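Local coordinates for uncharacterized protein AF_1514 (Archaeoglobus fulgidus DSM 4304, PDB 3C0F), which is of unknown function and adopts a hot dog fold, a compact architecture in which a curved antiparallel sheet packs against a helix, at residues V15-A20 and N75-Y80; I35-H40 and Y80-V85. One frame throughout, in Å; residues are numbered along the deposited sequence.

Contact 1: V15-A20 and N75-Y80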
loop_
_atom_site.group_PDB
_atom_site.type_symbol
_atom_site.label_atom_id
_atom_site.label_comp_id
_atom_site.label_asym_id
_atom_site.label_seq_id
_atom_site.Cartn_x
_atom_site.Cartn_y
_atom_site.Cartn_z
ATOM N N VAL A 15 11.451 9.377 5.057
ATOM C CA VAL A 15 10.423 9.676 6.052
ATOM C C VAL A 15 10.916 9.455 7.479
ATOM O O VAL A 15 11.710 8.546 7.745
ATOM C CB VAL A 15 9.109 8.867 5.821
ATOM C CG1 VAL A 15 8.415 9.315 4.539
ATOM C CG2 VAL A 15 9.371 7.356 5.811
ATOM N N SER A 16 10.439 10.302 8.386
ATOM C CA SER A 16 10.666 10.132 9.815
ATOM C C SER A 16 9.634 9.160 10.369
ATOM O O SER A 16 8.684 8.792 9.672
ATOM C CB SER A 16 10.541 11.477 10.530
ATOM O OG SER A 16 9.193 11.921 10.519
ATOM N N LEU A 17 9.816 8.747 11.621
ATOM C CA LEU A 17 8.848 7.875 12.281
ATOM C C LEU A 17 7.455 8.515 12.327
ATOM O O LEU A 17 6.462 7.860 12.007
ATOM C CB LEU A 17 9.327 7.493 13.689
ATOM C CG LEU A 17 8.353 6.808 14.659
ATOM C CD1 LEU A 17 7.769 5.505 14.101
ATOM C CD2 LEU A 17 9.038 6.565 15.996
ATOM N N GLU A 18 7.400 9.793 12.706
ATOM C CA GLU A 18 6.141 10.540 12.794
ATOM C C GLU A 18 5.445 10.631 11.432
ATOM O O GLU A 18 4.242 10.389 11.326
ATOM C CB GLU A 18 6.380 11.942 13.369
ATOM C CG GLU A 18 5.118 12.803 13.486
ATOM C CD GLU A 18 5.349 14.129 14.198
ATOM O OE1 GLU A 18 6.515 14.554 14.346
ATOM O OE2 GLU A 18 4.349 14.754 14.611
ATOM N N GLU A 19 6.215 10.974 10.402
ATOM C CA GLU A 19 5.696 11.069 9.038
ATOM C C GLU A 19 5.157 9.730 8.536
ATOM O O GLU A 19 4.070 9.679 7.953
ATOM C CB GLU A 19 6.770 11.604 8.090
ATOM C CG GLU A 19 7.040 13.094 8.250
ATOM C CD GLU A 19 8.259 13.571 7.477
ATOM O OE1 GLU A 19 9.111 12.734 7.101
ATOM O OE2 GLU A 19 8.366 14.794 7.255
ATOM N N ALA A 20 5.919 8.660 8.771
ATOM C CA ALA A 20 5.526 7.314 8.360
ATOM C C ALA A 20 4.261 6.845 9.079
ATOM O O ALA A 20 3.385 6.225 8.463
ATOM C CB ALA A 20 6.666 6.328 8.589
ATOM N N ASN A 75 8.172 2.805 3.762
ATOM C CA ASN A 75 9.624 2.650 3.629
ATOM C C ASN A 75 10.182 1.644 4.655
ATOM O O ASN A 75 9.772 0.481 4.650
ATOM C CB ASN A 75 10.333 4.015 3.661
ATOM C CG ASN A 75 10.002 4.875 2.444
ATOM O OD1 ASN A 75 9.211 4.480 1.582
ATOM N ND2 ASN A 75 10.606 6.062 2.371
ATOM N N GLN A 76 11.070 2.091 5.546
ATOM C CA GLN A 76 11.715 1.196 6.518
ATOM C C GLN A 76 10.847 0.806 7.724
ATOM O O GLN A 76 11.248 -0.033 8.534
ATOM C CB GLN A 76 13.048 1.786 7.006
ATOM C CG GLN A 76 12.923 3.016 7.908
ATOM C CD GLN A 76 13.024 4.329 7.151
ATOM O OE1 GLN A 76 12.500 4.470 6.045
ATOM N NE2 GLN A 76 13.705 5.302 7.750
ATOM N N PHE A 77 9.675 1.426 7.849
ATOM C CA PHE A 77 8.811 1.220 9.018
ATOM C C PHE A 77 7.702 0.210 8.739
ATOM O O PHE A 77 7.145 0.182 7.643
ATOM C CB PHE A 77 8.194 2.548 9.474
ATOM C CG PHE A 77 9.204 3.588 9.869
ATOM C CD1 PHE A 77 9.704 3.630 11.169
ATOM C CD2 PHE A 77 9.654 4.529 8.942
ATOM C CE1 PHE A 77 10.646 4.593 11.544
ATOM C CE2 PHE A 77 10.597 5.498 9.307
ATOM C CZ PHE A 77 11.095 5.526 10.607
ATOM N N GLU A 78 7.396 -0.624 9.732
ATOM C CA GLU A 78 6.235 -1.515 9.660
ATOM C C GLU A 78 5.301 -1.205 10.818
ATOM O O GLU A 78 5.737 -1.102 11.968
ATOM C CB GLU A 78 6.629 -2.998 9.681
ATOM C CG GLU A 78 7.648 -3.409 8.624
ATOM C CD GLU A 78 9.066 -3.352 9.151
ATOM O OE1 GLU A 78 9.304 -3.871 10.261
ATOM O OE2 GLU A 78 9.944 -2.792 8.458
ATOM N N PHE A 79 4.021 -1.049 10.496
ATOM C CA PHE A 79 2.995 -0.727 11.480
ATOM C C PHE A 79 1.958 -1.838 11.508
ATOM O O PHE A 79 1.446 -2.240 10.466
ATOM C CB PHE A 79 2.312 0.597 11.124
ATOM C CG PHE A 79 3.242 1.776 11.114
ATOM C CD1 PHE A 79 3.447 2.518 12.268
ATOM C CD2 PHE A 79 3.909 2.146 9.946
ATOM C CE1 PHE A 79 4.312 3.615 12.269
ATOM C CE2 PHE A 79 4.777 3.243 9.936
ATOM C CZ PHE A 79 4.981 3.973 11.099
ATOM N N TYR A 80 1.649 -2.326 12.704
ATOM C CA TYR A 80 0.664 -3.389 12.860
ATOM C C TYR A 80 -0.591 -2.849 13.538
ATOM O O TYR A 80 -0.540 -2.381 14.682
ATOM C CB TYR A 80 1.268 -4.564 13.636
ATOM C CG TYR A 80 2.408 -5.238 12.904
ATOM C CD1 TYR A 80 2.177 -6.341 12.081
ATOM C CD2 TYR A 80 3.716 -4.761 13.017
ATOM C CE1 TYR A 80 3.224 -6.958 11.395
ATOM C CE2 TYR A 80 4.768 -5.368 12.336
ATOM C CZ TYR A 80 4.512 -6.462 11.526
ATOM O OH TYR A 80 5.549 -7.065 10.852
HETATM O O HOH W 1 12.490 6.650 4.475
HETATM O O HOH W 2 14.407 8.001 6.714
#
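The start of helix 17-23 and the two residues before it run past the beginning of strand 77-84 with no direct hydrogen bond between the backbones, and the closest CA pair, Ala-20 with Phe-77, is 7.0 Å apart. Phe-77 makes the largest part of the contact on the strand side. Its CG lies anti to its own carbonyl carbon (chi1 -60°), and the ring reaches into the first turn of the helix. There CD2 meets Ala-20 CB at 3.5 Å, and CE1 lies 3.8 Å from Leu-17 CB. Leu-17 CA makes an off-centre CH-pi contact with the ring, 30° from its normal, while Val-15 O sits at the ring edge, near the plane. Gln-76 CG lies over one face of the same ring, displaced toward its rim. The turn that receives Phe-77 is closed by a capping box: Ser-16 OG, at the N-cap, accepts from Glu-19 N at 3.1 Å, and Ser-16 N donates back to Glu-19 OE1. Phe-79, two residues further along the strand, brings CZ to 3.8 Å from Ala-20 CB. The helix thus meets the sheet through Phe-77 and Phe-79, consistent with the helix-on-sheet packing of the hot dog fold. Around Val-15 the contact becomes polar and hydrated. One water accepts from Val-15 N and Asn-75 ND2 and also lies within hydrogen-bonding distance of Gln-76 OE1; a second accepts from Gln-76 NE2, its oxygen 2.9 Å from Val-15 O. Val-15 CG2 packs beside Asn-75, whose OD1 is held by Leu-11 N.

Contact 2: I35-H40 and Y80-V85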
loop_
_atom_site.group_PDB
_atom_site.type_symbol
_atom_site.label_atom_id
_atom_site.label_comp_id
_atom_site.label_asym_id
_atom_site.label_seq_id
_atom_site.Cartn_x
_atom_site.Cartn_y
_atom_site.Cartn_z
ATOM N N ILE A 35 -6.498 0.801 15.325
ATOM C CA ILE A 35 -5.810 0.704 16.609
ATOM C C ILE A 35 -4.370 0.264 16.352
ATOM O O ILE A 35 -4.119 -0.902 16.036
ATOM C CB ILE A 35 -6.505 -0.315 17.563
ATOM C CG1 ILE A 35 -8.033 -0.099 17.619
ATOM C CG2 ILE A 35 -5.838 -0.325 18.947
ATOM C CD1 ILE A 35 -8.486 1.281 18.077
ATOM N N LEU A 36 -3.432 1.198 16.476
ATOM C CA LEU A 36 -2.019 0.884 16.267
ATOM C C LEU A 36 -1.469 0.083 17.441
ATOM O O LEU A 36 -1.468 0.552 18.583
ATOM C CB LEU A 36 -1.188 2.150 16.038
ATOM C CG LEU A 36 0.303 1.933 15.735
ATOM C CD1 LEU A 36 0.534 1.041 14.509
ATOM C CD2 LEU A 36 0.996 3.271 15.559
ATOM N N LEU A 37 -1.001 -1.127 17.146
ATOM C CA LEU A 37 -0.528 -2.046 18.179
ATOM C C LEU A 37 0.991 -2.018 18.348
ATOM O O LEU A 37 1.493 -2.005 19.472
ATOM C CB LEU A 37 -1.020 -3.472 17.896
ATOM C CG LEU A 37 -2.537 -3.691 17.911
ATOM C CD1 LEU A 37 -2.885 -5.034 17.279
ATOM C CD2 LEU A 37 -3.118 -3.584 19.318
ATOM N N SER A 38 1.718 -2.011 17.234
ATOM C CA SER A 38 3.180 -2.012 17.283
ATOM C C SER A 38 3.817 -1.370 16.053
ATOM O O SER A 38 3.189 -1.262 14.998
ATOM C CB SER A 38 3.714 -3.440 17.477
ATOM O OG SER A 38 3.473 -4.242 16.336
ATOM N N VAL A 39 5.065 -0.944 16.214
ATOM C CA VAL A 39 5.854 -0.379 15.123
ATOM C C VAL A 39 7.270 -0.943 15.181
ATOM O O VAL A 39 7.786 -1.234 16.262
ATOM C CB VAL A 39 5.881 1.181 15.155
ATOM C CG1 VAL A 39 6.467 1.700 16.462
ATOM C CG2 VAL A 39 6.659 1.746 13.962
ATOM N N HIS A 40 7.877 -1.103 14.010
ATOM C CA HIS A 40 9.267 -1.517 13.898
ATOM C C HIS A 40 9.970 -0.707 12.819
ATOM O O HIS A 40 9.411 -0.464 11.749
ATOM C CB HIS A 40 9.358 -3.012 13.585
ATOM C CG HIS A 40 10.758 -3.509 13.390
ATOM N ND1 HIS A 40 11.236 -3.928 12.167
ATOM C CD2 HIS A 40 11.784 -3.650 14.263
ATOM C CE1 HIS A 40 12.493 -4.312 12.296
ATOM N NE2 HIS A 40 12.852 -4.148 13.557
ATOM N N TYR A 80 1.649 -2.326 12.704
ATOM C CA TYR A 80 0.664 -3.389 12.860
ATOM C C TYR A 80 -0.591 -2.849 13.538
ATOM O O TYR A 80 -0.540 -2.381 14.682
ATOM C CB TYR A 80 1.268 -4.564 13.636
ATOM C CG TYR A 80 2.408 -5.238 12.904
ATOM C CD1 TYR A 80 2.177 -6.341 12.081
ATOM C CD2 TYR A 80 3.716 -4.761 13.017
ATOM C CE1 TYR A 80 3.224 -6.958 11.395
ATOM C CE2 TYR A 80 4.768 -5.368 12.336
ATOM C CZ TYR A 80 4.512 -6.462 11.526
ATOM O OH TYR A 80 5.549 -7.065 10.852
ATOM N N PHE A 81 -1.709 -2.914 12.812
ATOM C CA PHE A 81 -2.998 -2.392 13.266
ATOM C C PHE A 81 -4.012 -3.498 13.540
ATOM O O PHE A 81 -4.034 -4.516 12.840
ATOM C CB PHE A 81 -3.626 -1.506 12.181
ATOM C CG PHE A 81 -2.930 -0.195 11.955
ATOM C CD1 PHE A 81 -3.305 0.941 12.671
ATOM C CD2 PHE A 81 -1.939 -0.077 10.984
ATOM C CE1 PHE A 81 -2.676 2.171 12.443
ATOM C CE2 PHE A 81 -1.305 1.145 10.750
ATOM C CZ PHE A 81 -1.679 2.273 11.479
ATOM N N ARG A 82 -4.854 -3.279 14.550
ATOM C CA ARG A 82 -6.156 -3.937 14.629
ATOM C C ARG A 82 -7.202 -2.948 14.109
ATOM O O ARG A 82 -7.495 -1.939 14.756
ATOM C CB ARG A 82 -6.485 -4.391 16.059
ATOM C CG ARG A 82 -7.856 -5.092 16.193
ATOM C CD ARG A 82 -8.141 -5.589 17.613
ATOM N NE ARG A 82 -8.326 -4.492 18.565
ATOM C CZ ARG A 82 -7.484 -4.194 19.555
ATOM N NH1 ARG A 82 -6.388 -4.916 19.754
ATOM N NH2 ARG A 82 -7.747 -3.176 20.362
ATOM N N ILE A 83 -7.733 -3.226 12.921
ATOM C CA ILE A 83 -8.791 -2.405 12.343
ATOM C C ILE A 83 -10.120 -2.852 12.940
ATOM O O ILE A 83 -10.541 -3.998 12.759
ATOM C CB ILE A 83 -8.838 -2.496 10.790
ATOM C CG1 ILE A 83 -7.473 -2.158 10.157
ATOM C CG2 ILE A 83 -9.972 -1.622 10.220
ATOM C CD1 ILE A 83 -6.962 -0.728 10.397
ATOM N N GLU A 84 -10.754 -1.947 13.680
ATOM C CA GLU A 84 -12.051 -2.214 14.286
ATOM C C GLU A 84 -13.159 -1.583 13.457
ATOM O O GLU A 84 -13.027 -0.453 12.978
ATOM C CB GLU A 84 -12.093 -1.710 15.732
ATOM C CG GLU A 84 -11.156 -2.478 16.671
ATOM C CD GLU A 84 -11.210 -2.003 18.115
ATOM O OE1 GLU A 84 -11.984 -1.069 18.432
ATOM O OE2 GLU A 84 -10.468 -2.574 18.939
ATOM N N VAL A 85 -14.239 -2.337 13.274
ATOM C CA VAL A 85 -15.405 -1.876 12.519
ATOM C C VAL A 85 -16.661 -1.903 13.392
ATOM O O VAL A 85 -16.694 -2.581 14.427
ATOM C CB VAL A 85 -15.625 -2.700 11.217
ATOM C CG1 VAL A 85 -14.474 -2.479 10.229
ATOM C CG2 VAL A 85 -15.804 -4.188 11.523
#
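A classic beta bulge interrupts the antiparallel pairing of strands 33-41 and 77-84, with Leu-37 and Ser-38 both opposite Tyr-80. Tyr-80 O accepts from Leu-37 N at 2.8 Å, nearly in line with its C=O bond, and more weakly from Ser-38 N at 3.4 Å. The extra residue shifts the register by one. Tyr-80 N donates to Ser-38 O, completing the bulge; beyond it, Ile-35 and Arg-82 form a hydrogen-bonded pair, with Arg-82 N 2.9 Å from Ile-35 O and Ile-35 N bonded in return to Arg-82 O. Between the bulge and that pair, Leu-36 and Phe-81 are a non-hydrogen-bonded pair. Leu-36 CG is anti to the backbone N (chi1 -177°), and its CD1 rests over the centre of the Phe-81 ring, 4.0 Å from the centroid. The other side of the sheet carries Ile-35, Ser-38, Tyr-80 and Arg-82. Here the Arg-82 chain bends at chi3 (68°), and Ile-35 CB lies over one face of its guanidinium. In the plane of that group, NE and NH2 both grip Glu-84 OE2 side-on in a salt bridge, with NE 2.9 Å from OE2. Ile-35 CG1 packs against the carboxylate, 3.7 Å from Glu-84 OE2. Leu-37 CD2 packs near Arg-82 NH1, whose hydrogen bond goes to Arg-66 O. Ser-38 OG lies 3.4 Å from Tyr-80 CD2 and is hydrogen-bonded to Trp-59 O. Leu-37, Ser-38 and Tyr-80 all touch Ala-63 of helix 58-65, whereas on the Leu-36 and Phe-81 side Leu-36 meets Glu-21 of helix 17-23 and Phe-81 packs on Ile-72.

Both contacts use strand 77-84 and share Tyr-80, but contact 1 sets a helix on the sheet whereas contact 2 joins two strands within it. Both are partly buried. Contact 1 is held mainly by apolar packing and bridging waters, with no direct hydrogen bond between its segments; contact 2 rests on backbone hydrogen bonds across the strands, flanked by a salt bridge within residues 80-85. They meet directly: Phe-79 of contact 1 packs on Val-39 and Leu-36 of contact 2, joining the helix-facing apolar layers, and Glu-78 OE1 probably bonds His-40 ND1. Contact 1 lies on the Phe-79 and Leu-36 face of the sheet, while contact 2 has side chains on both faces.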